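Local coordinates for protein Nrps/pks (Streptomyces albus, PDB 4OPF) that probably loads and passes on, or extends, the growing acyl chain as a ketosynthase domain of an AT-less type I polyketide synthase in oxazolomycin biosynthesis, at residues A[17-22]-A[55-60]; A[61-66]-A[424-429]; A[76-81]-A[137-142]; A[82-87]-A[225-230]; A[186-191]-A[333-338]. All blocks are in the same frame, centred on the assembly; numbering follows the deposited sequence.

In the fold
From the N terminus, contact 1 closes first: the turn after strand 9-17 meets residues 55-60, beyond helix 24-33. Contact 2 opens directly afterwards at 61-66 and closes only with the C-terminal tail at 424-429, so contacts 3, 4 and 5 all lie within its span. Contacts 3 and 4 share helix 79-95 and cross along the chain, the first tying its start to helix 138-147 and the second its next turns to strand 226-234. Contact 4 also crosses contact 5, which joins the neighbouring strand 181-188 to the loop before helix 338-352; contacts 3 and 5 follow in series. Salt bridges of Glu86 with Arg17 and Arg428 link contacts 1, 2 and 4.

Contact 1. Residues A[17-22]-A[55-60]; sequences RFPGAP and GLLDLE
The type II beta turn from Phe18 to Ala21, which takes the chain out of strand 9-17, is packed against Leu57 of the loop 55-60, and it illustrates how a turn can be fitted by shape with little direct bonding. The turn closes on itself through backbone bonds between Phe18 and Ala21 in both directions, with Gly20 taking the positive phi of its third position. Leu57 has CG anti to the carbonyl carbon (chi1 -57°), and its CD2 methyl lies against the first peptide of the turn, 3.5 Å from Phe18 C and 3.7 Å from Pro19 N. The same methyl touches the proline ring, with Leu57 CD2 4.0 Å from Pro19 CD. Pro19 CG touches Gly55 O at 3.5 Å. A water spans the two backbones, accepting from Gly20 N at 3.0 Å and donating to Leu56 O at 2.8 Å.

Arg17 makes the second patch. Its chain is bent at chi3 (-42°), and its NH2 comes within 3.5 Å of Leu59 CD2, the two side chains crossing at about a right angle. The charge is met by others: NH1 forms salt bridges to Glu86 and Glu87 of helix 79-95. Leu57 N, in turn, is hydrogen-bonded to the side chain of Glu225.

With no direct hydrogen bond between the segments, their fit rests on methyl and ring contacts and one water, while the two carboxylates outside them probably fix the guanidinium beside Leu59.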
# COMPACT_ATOMS: atom_id res chain seq x y z
N ARG A 17 -8.84 -10.01 19.13
CA ARG A 17 -9.66 -11.15 19.46
C ARG A 17 -9.07 -12.33 18.72
O ARG A 17 -8.85 -12.23 17.54
CB ARG A 17 -11.08 -10.87 18.95
CG ARG A 17 -12.10 -11.73 19.55
CD ARG A 17 -13.54 -11.41 19.14
NE ARG A 17 -13.81 -9.97 19.12
CZ ARG A 17 -15.03 -9.43 18.90
NH1 ARG A 17 -15.20 -8.11 18.87
NH2 ARG A 17 -16.11 -10.22 18.71
N PHE A 18 -8.80 -13.44 19.41
CA PHE A 18 -8.15 -14.61 18.82
C PHE A 18 -8.77 -15.86 19.40
O PHE A 18 -9.48 -15.79 20.38
CB PHE A 18 -6.65 -14.55 19.12
CG PHE A 18 -5.97 -13.36 18.53
CD1 PHE A 18 -5.72 -13.30 17.18
CD2 PHE A 18 -5.65 -12.28 19.30
CE1 PHE A 18 -5.14 -12.18 16.61
CE2 PHE A 18 -5.07 -11.15 18.75
CZ PHE A 18 -4.82 -11.09 17.38
N PRO A 19 -8.55 -17.02 18.77
CA PRO A 19 -9.12 -18.25 19.33
C PRO A 19 -8.73 -18.41 20.79
O PRO A 19 -7.60 -18.16 21.15
CB PRO A 19 -8.52 -19.35 18.45
CG PRO A 19 -8.25 -18.65 17.15
CD PRO A 19 -7.81 -17.27 17.53
N GLY A 20 -9.68 -18.73 21.63
CA GLY A 20 -9.49 -18.87 23.06
C GLY A 20 -9.28 -17.55 23.76
O GLY A 20 -9.00 -17.54 24.95
N ALA A 21 -9.43 -16.41 23.06
CA ALA A 21 -9.10 -15.11 23.67
C ALA A 21 -9.99 -13.96 23.17
O ALA A 21 -9.60 -13.28 22.23
CB ALA A 21 -7.63 -14.80 23.37
N PRO A 22 -11.15 -13.72 23.82
CA PRO A 22 -12.08 -12.69 23.38
C PRO A 22 -11.62 -11.24 23.49
O PRO A 22 -12.26 -10.38 22.91
CB PRO A 22 -13.30 -12.86 24.33
CG PRO A 22 -13.13 -14.21 24.96
CD PRO A 22 -11.65 -14.46 25.00
N GLY A 55 -10.08 -23.66 15.29
CA GLY A 55 -9.41 -22.31 15.48
C GLY A 55 -10.31 -21.07 15.21
O GLY A 55 -9.93 -20.15 14.46
N LEU A 56 -11.50 -21.07 15.79
CA LEU A 56 -12.52 -20.10 15.47
C LEU A 56 -12.72 -19.13 16.61
O LEU A 56 -12.42 -19.46 17.77
CB LEU A 56 -13.84 -20.78 15.19
CG LEU A 56 -13.79 -21.79 14.05
CD1 LEU A 56 -15.21 -22.27 13.76
CD2 LEU A 56 -13.16 -21.23 12.80
N LEU A 57 -13.15 -17.91 16.25
CA LEU A 57 -13.56 -16.91 17.20
C LEU A 57 -14.96 -17.39 17.56
O LEU A 57 -15.62 -18.01 16.74
CB LEU A 57 -13.61 -15.51 16.58
CG LEU A 57 -12.30 -15.05 15.96
CD1 LEU A 57 -12.39 -13.64 15.43
CD2 LEU A 57 -11.22 -15.18 17.01
N ASP A 58 -15.42 -17.11 18.76
CA ASP A 58 -16.79 -17.48 19.11
C ASP A 58 -17.59 -16.20 19.01
O ASP A 58 -17.86 -15.55 20.01
CB ASP A 58 -16.87 -18.17 20.49
CG ASP A 58 -16.37 -19.64 20.45
OD1 ASP A 58 -16.69 -20.39 19.49
OD2 ASP A 58 -15.64 -20.06 21.39
N LEU A 59 -17.90 -15.82 17.79
CA LEU A 59 -18.63 -14.58 17.54
C LEU A 59 -20.08 -14.77 17.96
O LEU A 59 -20.68 -15.77 17.62
CB LEU A 59 -18.62 -14.23 16.06
CG LEU A 59 -17.29 -13.80 15.51
CD1 LEU A 59 -17.51 -13.22 14.14
CD2 LEU A 59 -16.64 -12.80 16.46
N GLU A 60 -20.62 -13.81 18.69
CA GLU A 60 -22.02 -13.86 19.10
C GLU A 60 -22.93 -12.91 18.34
O GLU A 60 -23.94 -12.45 18.86
CB GLU A 60 -22.10 -13.57 20.59
CG GLU A 60 -21.63 -14.74 21.42
CD GLU A 60 -21.94 -14.51 22.87
OE1 GLU A 60 -21.85 -13.34 23.29
OE2 GLU A 60 -22.30 -15.49 23.55
O HOH W 1 -12.45 -18.89 20.49

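Contact 2. Residues A[61-66]-A[424-429]; sequences GFDPGH and PRLARR
Gly61 brings its bare CA to within 3.2 Å of Arg429 O, a CA-H...O contact at the start of a lone antiparallel bridge between chain parts more than 350 residues apart. The bridge is the hydrogen-bonded pair Phe62 and Arg429: Phe62 N donates to Arg429 O at 3.0 Å, and Arg429 N returns a bond of 3.1 Å to Phe62 O. Backing this pair, Arg428 CG packs on Gly61 O at 3.5 Å before its guanidinium runs on to a salt bridge with Glu86. Arg429 has its own salt bridge to Asp71.

Asp63 carries the polar side-chain part. With CG anti to the backbone N (chi1 -170°), its carboxylate is turned to the tail, and OD2 accepts from Ala427 N at 2.8 Å, the donor standing 38° out of the carboxylate plane. OD1 accepts from His66 N at 3.2 Å, again from above the carboxylate plane, an Asx motif. Farther along, the Leu426 CD2 methyl sits over one face of the His66 imidazole, 3.8 Å from the ring centroid, in a CH-pi contact; Pro424 CB reaches the same ring at CE1.

Each oxygen of Asp63 takes one backbone N-H, one from the tail and one from its own turn. That division should restrict rotation of the carboxylate and fix the tail at a second point beyond the single bridge.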
# COMPACT_ATOMS: atom_id res chain seq x y z
N GLY A 61 -22.58 -12.64 17.09
CA GLY A 61 -23.26 -11.63 16.31
C GLY A 61 -22.64 -10.24 16.47
O GLY A 61 -21.49 -10.08 16.96
N PHE A 62 -23.39 -9.24 16.05
CA PHE A 62 -22.87 -7.91 15.89
C PHE A 62 -23.96 -6.96 16.32
O PHE A 62 -25.11 -7.38 16.50
CB PHE A 62 -22.49 -7.68 14.42
CG PHE A 62 -21.39 -8.62 13.89
CD1 PHE A 62 -20.04 -8.46 14.28
CD2 PHE A 62 -21.70 -9.67 13.01
CE1 PHE A 62 -19.04 -9.31 13.80
CE2 PHE A 62 -20.69 -10.54 12.55
CZ PHE A 62 -19.36 -10.34 12.94
N ASP A 63 -23.59 -5.70 16.51
CA ASP A 63 -24.55 -4.62 16.79
C ASP A 63 -24.53 -3.57 15.67
O ASP A 63 -23.90 -2.55 15.81
CB ASP A 63 -24.22 -3.95 18.11
CG ASP A 63 -25.30 -2.98 18.58
OD1 ASP A 63 -26.11 -2.52 17.74
OD2 ASP A 63 -25.32 -2.67 19.79
N PRO A 64 -25.20 -3.84 14.55
CA PRO A 64 -25.20 -2.92 13.39
C PRO A 64 -25.65 -1.51 13.77
O PRO A 64 -25.09 -0.54 13.24
CB PRO A 64 -26.25 -3.52 12.44
CG PRO A 64 -26.45 -4.92 12.90
CD PRO A 64 -26.20 -4.90 14.39
N GLY A 65 -26.67 -1.44 14.63
CA GLY A 65 -27.28 -0.18 15.06
C GLY A 65 -26.27 0.82 15.61
O GLY A 65 -26.28 2.02 15.29
N HIS A 66 -25.35 0.31 16.41
CA HIS A 66 -24.33 1.13 17.01
C HIS A 66 -23.50 1.76 15.94
O HIS A 66 -23.07 2.90 16.06
CB HIS A 66 -23.46 0.32 17.94
CG HIS A 66 -22.63 1.16 18.85
ND1 HIS A 66 -23.00 1.43 20.15
CD2 HIS A 66 -21.45 1.81 18.65
CE1 HIS A 66 -22.08 2.19 20.71
NE2 HIS A 66 -21.13 2.44 19.82
N PRO A 424 -18.06 0.30 25.14
CA PRO A 424 -19.53 0.28 25.29
C PRO A 424 -20.10 -1.12 25.26
O PRO A 424 -19.49 -2.04 24.70
CB PRO A 424 -20.01 1.05 24.07
CG PRO A 424 -18.92 0.89 23.08
CD PRO A 424 -17.62 0.83 23.84
N ARG A 425 -21.24 -1.31 25.91
CA ARG A 425 -21.94 -2.60 25.87
C ARG A 425 -22.71 -2.67 24.56
O ARG A 425 -23.68 -1.94 24.36
CB ARG A 425 -22.93 -2.76 27.04
CG ARG A 425 -22.32 -2.68 28.43
CD ARG A 425 -23.40 -2.41 29.49
NE ARG A 425 -22.91 -1.54 30.56
CZ ARG A 425 -22.89 -1.83 31.87
NH1 ARG A 425 -22.41 -0.94 32.72
NH2 ARG A 425 -23.36 -2.99 32.33
N LEU A 426 -22.28 -3.55 23.67
CA LEU A 426 -22.94 -3.73 22.38
C LEU A 426 -24.04 -4.79 22.52
O LEU A 426 -23.91 -5.73 23.26
CB LEU A 426 -21.90 -4.14 21.35
CG LEU A 426 -20.78 -3.16 21.07
CD1 LEU A 426 -19.89 -3.75 20.00
CD2 LEU A 426 -21.30 -1.81 20.61
N ALA A 427 -25.15 -4.61 21.82
CA ALA A 427 -26.27 -5.55 21.92
C ALA A 427 -26.25 -6.47 20.71
O ALA A 427 -26.86 -6.15 19.69
CB ALA A 427 -27.60 -4.80 22.00
N ARG A 428 -25.55 -7.60 20.83
CA ARG A 428 -25.30 -8.49 19.70
C ARG A 428 -26.40 -9.49 19.30
O ARG A 428 -26.99 -10.16 20.14
CB ARG A 428 -24.04 -9.28 19.96
CG ARG A 428 -22.80 -8.43 19.73
CD ARG A 428 -21.82 -8.65 20.86
NE ARG A 428 -20.50 -8.23 20.44
CZ ARG A 428 -19.58 -7.74 21.27
NH1 ARG A 428 -19.86 -7.57 22.55
NH2 ARG A 428 -18.39 -7.40 20.80
N ARG A 429 -26.60 -9.60 17.99
CA ARG A 429 -27.52 -10.56 17.40
C ARG A 429 -26.95 -11.04 16.05
O ARG A 429 -26.08 -10.35 15.46
CB ARG A 429 -28.90 -9.93 17.23
CG ARG A 429 -28.83 -8.44 16.90
CD ARG A 429 -30.20 -7.83 16.67
NE ARG A 429 -30.05 -6.51 16.06
CZ ARG A 429 -31.03 -5.80 15.50
NH1 ARG A 429 -30.76 -4.61 14.97
NH2 ARG A 429 -32.28 -6.27 15.48

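Contact 3. Residues A[76-81]-A[137-142]; sequences AMDPQA and NYLAAN
Asp78 descends past the CE1 and OH side of the Tyr138 phenol, from CB, which stands off the ring plane, to OD2, which lies in it. Its CB is 3.5 Å from Tyr138 CE1, close to the hydroxyl as well. CG is anti to the backbone N. The two side chains cross at about a right angle, with carboxylate and ring planes 66° apart. OD1 turns back to its own helix and accepts from Gln80 N at 3.0 Å, the donor well above the carboxylate plane; this is the capping bond of Asp78 as N-cap of helix 79-95. OD2 has two partners. Gln80 NE2 donates to its syn lone pair at 3.0 Å, with OD2 almost in the amide plane of Gln80, and Tyr138 OH donates at the edge of the phenol ring. The modelled 2.4 Å between Tyr138 OH and Asp78 OD2 is very short, and its exact value is doubtful. The hydroxyl is also hydrogen-bonded to Arg116 N.

Beside this polar group, Leu139 CD2 packs on the first turn of the helix, 3.8 Å from Ala81 N and 3.9 Å from Gln80 CB. Ala81 CB meets Asn142 ND2 at 3.6 Å, and the selenomethionine Met77 reaches the same amide with CE, tip to tip. A water donates to Leu139 O at 2.8 Å and weakly to Ala81 O. Asn137 packs against Asp157 of the second subunit.

The contact thus joins the N-terminal ends of helices 79-95 and 138-147. Gln80 bonds to Arg114 and Leu189 in loops next to the sheet, and Leu139 continues onto strands 107-112 and 153-156.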
# COMPACT_ATOMS: atom_id res chain seq x y z
N ALA A 76 -25.65 -8.07 4.33
CA ALA A 76 -24.97 -8.07 3.02
C ALA A 76 -23.47 -7.73 3.10
O ALA A 76 -22.79 -7.74 2.10
CB ALA A 76 -25.66 -7.09 2.09
N MSE A 77 -22.95 -7.38 4.27
CA MSE A 77 -21.57 -7.04 4.36
C MSE A 77 -20.72 -8.27 4.69
O MSE A 77 -21.16 -9.20 5.36
CB MSE A 77 -21.31 -6.04 5.47
CG MSE A 77 -21.67 -4.67 4.86
SE MSE A 77 -21.99 -3.48 6.39
CE MSE A 77 -20.13 -3.29 6.97
N ASP A 78 -19.46 -8.19 4.30
CA ASP A 78 -18.46 -9.13 4.78
C ASP A 78 -18.39 -9.05 6.32
O ASP A 78 -18.12 -7.98 6.88
CB ASP A 78 -17.12 -8.79 4.10
CG ASP A 78 -15.96 -9.68 4.53
OD1 ASP A 78 -16.13 -10.60 5.36
OD2 ASP A 78 -14.85 -9.40 4.02
N PRO A 79 -18.56 -10.18 6.99
CA PRO A 79 -18.45 -10.10 8.46
C PRO A 79 -17.11 -9.66 8.99
O PRO A 79 -17.05 -9.19 10.13
CB PRO A 79 -18.80 -11.53 8.94
CG PRO A 79 -18.95 -12.37 7.71
CD PRO A 79 -19.17 -11.45 6.53
N GLN A 80 -16.04 -9.80 8.20
CA GLN A 80 -14.74 -9.26 8.59
C GLN A 80 -14.84 -7.75 8.76
O GLN A 80 -14.16 -7.19 9.61
CB GLN A 80 -13.67 -9.62 7.56
CG GLN A 80 -13.46 -11.11 7.35
CD GLN A 80 -12.36 -11.42 6.33
OE1 GLN A 80 -11.42 -12.11 6.65
NE2 GLN A 80 -12.51 -10.91 5.08
N ALA A 81 -15.69 -7.09 7.97
CA ALA A 81 -15.80 -5.66 8.06
C ALA A 81 -16.50 -5.27 9.37
O ALA A 81 -16.10 -4.32 10.05
CB ALA A 81 -16.53 -5.10 6.84
N ASN A 137 -11.52 -2.41 -1.42
CA ASN A 137 -10.88 -1.60 -0.41
C ASN A 137 -11.81 -1.46 0.77
O ASN A 137 -11.43 -0.74 1.70
CB ASN A 137 -10.53 -0.22 -1.00
CG ASN A 137 -9.33 0.42 -0.35
OD1 ASN A 137 -8.22 -0.18 -0.29
ND2 ASN A 137 -9.52 1.70 0.10
N TYR A 138 -13.00 -2.12 0.72
CA TYR A 138 -14.08 -1.86 1.68
C TYR A 138 -13.63 -2.11 3.13
O TYR A 138 -14.09 -1.45 4.03
CB TYR A 138 -15.37 -2.67 1.37
CG TYR A 138 -15.16 -4.17 1.51
CD1 TYR A 138 -15.24 -4.80 2.75
CD2 TYR A 138 -14.86 -4.96 0.42
CE1 TYR A 138 -15.06 -6.17 2.88
CE2 TYR A 138 -14.64 -6.33 0.55
CZ TYR A 138 -14.72 -6.92 1.79
OH TYR A 138 -14.52 -8.28 1.91
N LEU A 139 -12.69 -3.05 3.37
CA LEU A 139 -12.28 -3.33 4.72
C LEU A 139 -11.70 -2.06 5.39
O LEU A 139 -11.97 -1.84 6.59
CB LEU A 139 -11.25 -4.48 4.81
CG LEU A 139 -11.81 -5.88 4.50
CD1 LEU A 139 -10.65 -6.83 4.52
CD2 LEU A 139 -12.82 -6.33 5.55
N ALA A 140 -10.88 -1.31 4.64
CA ALA A 140 -10.34 -0.05 5.14
C ALA A 140 -11.39 1.08 5.01
O ALA A 140 -11.60 1.88 5.93
CB ALA A 140 -9.06 0.31 4.39
N ALA A 141 -12.05 1.15 3.88
CA ALA A 141 -12.99 2.28 3.57
C ALA A 141 -14.16 2.32 4.54
O ALA A 141 -14.60 3.41 4.89
CB ALA A 141 -13.55 2.22 2.14
N ASN A 142 -14.66 1.16 4.98
CA ASN A 142 -15.70 1.18 6.00
C ASN A 142 -15.27 1.86 7.25
O ASN A 142 -16.06 2.53 7.86
CB ASN A 142 -16.11 -0.21 6.40
CG ASN A 142 -17.06 -0.81 5.43
OD1 ASN A 142 -18.01 -0.15 5.04
ND2 ASN A 142 -16.84 -2.05 5.05
O HOH W 2 -14.44 -2.63 7.70

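Contact 4. Residues A[82-87]-A[225-230]; sequences LLLLEE and EGVGVL
Leu83 holds CG anti to its backbone N (chi1 -176°), directed toward Val227, which places CG1 between its own backbone N and carbonyl carbon (chi1 58°). Leu83 CD2 and Val227 CG1 lie 3.7 Å apart. The other branch of the valine is used too. Val227 CG2 meets Leu84 CD2 at 3.9 Å, so the two methyls of one strand residue are shared between successive leucines of the helix. One turn after Leu83, Glu87 fills in with its aliphatic part: its CG lies 3.7 Å from Val227 CG1, and its CB lies 3.7 Å from Val229 CG2. Leu84 CD2 also reaches Val229 CG2, at 4.2 Å, which closes the row.

The bend at chi2 of Glu87 sends CD off its extended course, and the carboxylate finds its partners on strand 9-17: Ser15 by a hydrogen bond and Arg17 by a salt bridge. A buried glutamate thus offers methylenes to the valines while its charge is met next door, an instructive division of labour within one side chain. No hydrogen bond joins the two segments directly.

Axes of helix and strand run 8.5 Å apart at 41°, in broadly the same direction. Val227 and Val229 both point at the helix, while Gly226 and Gly228, which alternate with them, carry no side chain. Strands 181-188 and 9-17 flank 226-234 in the mixed sheet. This is the helix-on-sheet packing of the layered alpha/beta thiolase fold, in which helix 79-95 probably belongs to an outer helical layer.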
# COMPACT_ATOMS: atom_id res chain seq x y z
N LEU A 82 -17.54 -6.00 9.73
CA LEU A 82 -18.26 -5.72 10.97
C LEU A 82 -17.36 -5.95 12.19
O LEU A 82 -17.39 -5.19 13.13
CB LEU A 82 -19.47 -6.60 11.08
CG LEU A 82 -20.46 -6.41 9.93
CD1 LEU A 82 -21.59 -7.42 9.96
CD2 LEU A 82 -21.07 -5.04 10.08
N LEU A 83 -16.56 -7.01 12.16
CA LEU A 83 -15.65 -7.27 13.23
C LEU A 83 -14.59 -6.19 13.37
O LEU A 83 -14.22 -5.84 14.47
CB LEU A 83 -14.97 -8.60 12.96
CG LEU A 83 -14.03 -9.18 13.98
CD1 LEU A 83 -14.69 -9.31 15.31
CD2 LEU A 83 -13.51 -10.54 13.52
N LEU A 84 -14.05 -5.71 12.25
CA LEU A 84 -13.09 -4.61 12.28
C LEU A 84 -13.69 -3.34 12.86
O LEU A 84 -12.99 -2.58 13.54
CB LEU A 84 -12.60 -4.28 10.88
CG LEU A 84 -11.46 -5.12 10.41
CD1 LEU A 84 -11.17 -4.70 8.98
CD2 LEU A 84 -10.19 -4.92 11.26
N LEU A 85 -14.95 -3.05 12.55
CA LEU A 85 -15.61 -1.88 13.14
C LEU A 85 -15.62 -1.94 14.69
O LEU A 85 -15.27 -0.97 15.37
CB LEU A 85 -17.06 -1.73 12.63
CG LEU A 85 -17.15 -1.19 11.20
CD1 LEU A 85 -18.55 -1.38 10.65
CD2 LEU A 85 -16.83 0.30 11.20
N GLU A 86 -16.00 -3.09 15.22
CA GLU A 86 -15.99 -3.30 16.68
C GLU A 86 -14.60 -3.17 17.22
O GLU A 86 -14.39 -2.48 18.21
CB GLU A 86 -16.46 -4.70 17.12
CG GLU A 86 -17.91 -4.95 17.05
CD GLU A 86 -18.35 -6.26 17.72
OE1 GLU A 86 -17.52 -7.04 18.29
OE2 GLU A 86 -19.58 -6.52 17.68
N GLU A 87 -13.68 -3.90 16.65
CA GLU A 87 -12.33 -3.89 17.22
C GLU A 87 -11.64 -2.55 17.09
O GLU A 87 -10.82 -2.21 17.92
CB GLU A 87 -11.46 -4.95 16.62
CG GLU A 87 -11.90 -6.33 17.05
CD GLU A 87 -11.77 -6.54 18.57
OE1 GLU A 87 -10.81 -6.05 19.25
OE2 GLU A 87 -12.66 -7.21 19.07
N GLU A 225 -8.82 -18.02 12.84
CA GLU A 225 -9.42 -16.72 12.70
C GLU A 225 -8.70 -15.81 13.64
O GLU A 225 -7.99 -16.26 14.54
CB GLU A 225 -10.90 -16.79 13.01
CG GLU A 225 -11.62 -17.64 12.00
CD GLU A 225 -13.13 -17.63 12.19
OE1 GLU A 225 -13.62 -17.60 13.36
OE2 GLU A 225 -13.82 -17.66 11.15
N GLY A 226 -8.84 -14.52 13.40
CA GLY A 226 -8.32 -13.53 14.31
C GLY A 226 -8.52 -12.11 13.80
O GLY A 226 -8.74 -11.88 12.60
N VAL A 227 -8.41 -11.17 14.73
CA VAL A 227 -8.42 -9.74 14.42
C VAL A 227 -7.62 -8.98 15.47
O VAL A 227 -7.65 -9.27 16.67
CB VAL A 227 -9.88 -9.20 14.31
CG1 VAL A 227 -10.64 -9.44 15.58
CG2 VAL A 227 -9.95 -7.71 13.95
N GLY A 228 -6.91 -7.98 14.99
CA GLY A 228 -6.14 -7.09 15.84
C GLY A 228 -6.10 -5.71 15.24
O GLY A 228 -6.04 -5.56 14.01
N VAL A 229 -6.19 -4.71 16.09
CA VAL A 229 -6.10 -3.32 15.66
C VAL A 229 -5.16 -2.54 16.56
O VAL A 229 -5.26 -2.66 17.80
CB VAL A 229 -7.48 -2.65 15.68
CG1 VAL A 229 -7.39 -1.25 15.15
CG2 VAL A 229 -8.50 -3.48 14.88
N LEU A 230 -4.25 -1.78 15.95
CA LEU A 230 -3.33 -0.84 16.66
C LEU A 230 -3.65 0.59 16.26
O LEU A 230 -3.97 0.84 15.09
CB LEU A 230 -1.90 -1.07 16.25
CG LEU A 230 -1.44 -2.50 16.35
CD1 LEU A 230 -0.03 -2.58 15.83
CD2 LEU A 230 -1.53 -3.01 17.79

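Contact 5. Residues A[186-191]-A[333-338]; sequences GVTLLP and HPQCAE
Thr188 and Pro334 supply the one clear hydrogen bond between the segments. With Thr188 OG1 anti to its carbonyl carbon (chi1 -65°), the hydroxyl donates to Pro334 O at 2.9 Å from above the carbonyl plane. Ala337 N donates to the same oxygen, also at 2.9 Å, from the opposite face, so this buried carbonyl is gripped on two sides. Thr188 OG1 lies 3.1 Å from Cys336 N as well.

Bonds within 333-338 give the loop its shape. The Gln335 side chain is bent at chi2 (-76°), and its NE2 donates to His333 O at 3.1 Å. Gln335 N donates to His333 ND1 at 3.2 Å, a bent bond that may help to set the rotation of the imidazole.

Packing completes the contact. Ala337 CB sits 3.9 Å from Val187 N, facing the backbone at Gly186, and Gly186 and Ala337 have their CA atoms 4.3 Å apart. Cys336 CB touches Val187 O at 3.7 Å, and Thr188 CG2 brushes the side chain of Gln335.

His333 ends an Asn-Ile-Gly-His sequence and packs on Cys160, while Glu338, at the start of helix 338-352, also touches that cysteine. Ketosynthases of the thiolase superfamily carry an active-site histidine in such a motif next to the cysteine nucleophile, so strand 181-188 probably backs the catalytic loop here.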
# COMPACT_ATOMS: atom_id res chain seq x y z
N GLY A 186 -5.27 -6.26 11.19
CA GLY A 186 -5.27 -7.49 10.42
C GLY A 186 -6.51 -8.25 10.80
O GLY A 186 -6.90 -8.23 11.97
N VAL A 187 -7.10 -8.94 9.84
CA VAL A 187 -8.33 -9.66 10.09
C VAL A 187 -8.40 -10.91 9.20
O VAL A 187 -8.03 -10.88 8.03
CB VAL A 187 -9.59 -8.77 9.85
CG1 VAL A 187 -9.74 -8.38 8.38
CG2 VAL A 187 -10.84 -9.44 10.31
N THR A 188 -8.89 -12.00 9.78
CA THR A 188 -9.28 -13.20 9.02
C THR A 188 -10.43 -13.85 9.69
O THR A 188 -10.38 -14.13 10.87
CB THR A 188 -8.16 -14.26 8.99
OG1 THR A 188 -7.05 -13.76 8.27
CG2 THR A 188 -8.65 -15.56 8.31
N LEU A 189 -11.49 -14.07 8.93
CA LEU A 189 -12.54 -14.99 9.30
C LEU A 189 -12.59 -16.06 8.20
O LEU A 189 -12.39 -15.76 7.02
CB LEU A 189 -13.89 -14.29 9.37
CG LEU A 189 -14.05 -13.36 10.58
CD1 LEU A 189 -15.43 -12.69 10.54
CD2 LEU A 189 -13.91 -14.12 11.89
N LEU A 190 -12.87 -17.29 8.57
CA LEU A 190 -12.90 -18.36 7.60
C LEU A 190 -14.23 -18.39 6.91
O LEU A 190 -15.23 -18.16 7.56
CB LEU A 190 -12.61 -19.71 8.27
CG LEU A 190 -11.17 -19.77 8.79
CD1 LEU A 190 -10.81 -21.13 9.35
CD2 LEU A 190 -10.19 -19.39 7.70
N PRO A 191 -14.24 -18.63 5.59
CA PRO A 191 -15.46 -18.98 4.83
C PRO A 191 -16.07 -20.31 5.27
O PRO A 191 -17.17 -20.31 5.81
CB PRO A 191 -14.97 -19.09 3.38
CG PRO A 191 -13.67 -18.34 3.32
CD PRO A 191 -13.07 -18.46 4.69
N HIS A 333 -2.84 -20.78 12.67
CA HIS A 333 -2.31 -19.85 11.69
C HIS A 333 -3.42 -18.89 11.22
O HIS A 333 -4.22 -19.26 10.37
CB HIS A 333 -1.77 -20.62 10.48
CG HIS A 333 -0.91 -19.79 9.57
ND1 HIS A 333 -1.09 -18.43 9.39
CD2 HIS A 333 0.13 -20.12 8.76
CE1 HIS A 333 -0.19 -17.96 8.54
NE2 HIS A 333 0.57 -18.97 8.15
N PRO A 334 -3.47 -17.66 11.75
CA PRO A 334 -4.56 -16.72 11.39
C PRO A 334 -4.41 -15.99 10.06
O PRO A 334 -4.95 -14.90 9.92
CB PRO A 334 -4.58 -15.72 12.56
CG PRO A 334 -3.38 -15.98 13.38
CD PRO A 334 -2.55 -17.08 12.74
N GLN A 335 -3.73 -16.60 9.10
CA GLN A 335 -3.56 -16.07 7.75
C GLN A 335 -3.22 -14.55 7.75
O GLN A 335 -2.19 -14.16 8.30
CB GLN A 335 -4.81 -16.39 6.93
CG GLN A 335 -5.39 -17.77 7.22
CD GLN A 335 -4.59 -18.87 6.58
OE1 GLN A 335 -4.34 -18.84 5.37
NE2 GLN A 335 -4.19 -19.88 7.38
N CYS A 336 -4.09 -13.67 7.20
CA CYS A 336 -3.78 -12.21 7.11
C CYS A 336 -3.61 -11.56 8.45
O CYS A 336 -2.99 -10.55 8.58
CB CYS A 336 -4.84 -11.45 6.24
SG CYS A 336 -4.82 -12.02 4.49
N ALA A 337 -4.24 -12.10 9.46
CA ALA A 337 -4.03 -11.59 10.80
C ALA A 337 -2.78 -12.16 11.54
O ALA A 337 -2.60 -11.88 12.74
CB ALA A 337 -5.28 -11.90 11.62
N GLU A 338 -1.96 -12.98 10.90
CA GLU A 338 -0.84 -13.67 11.62
C GLU A 338 0.12 -12.66 12.17
O GLU A 338 0.58 -12.78 13.35
CB GLU A 338 -0.07 -14.68 10.71
CG GLU A 338 1.20 -15.31 11.34
CD GLU A 338 2.54 -14.76 10.80
OE1 GLU A 338 3.08 -13.77 11.34
OE2 GLU A 338 3.10 -15.33 9.83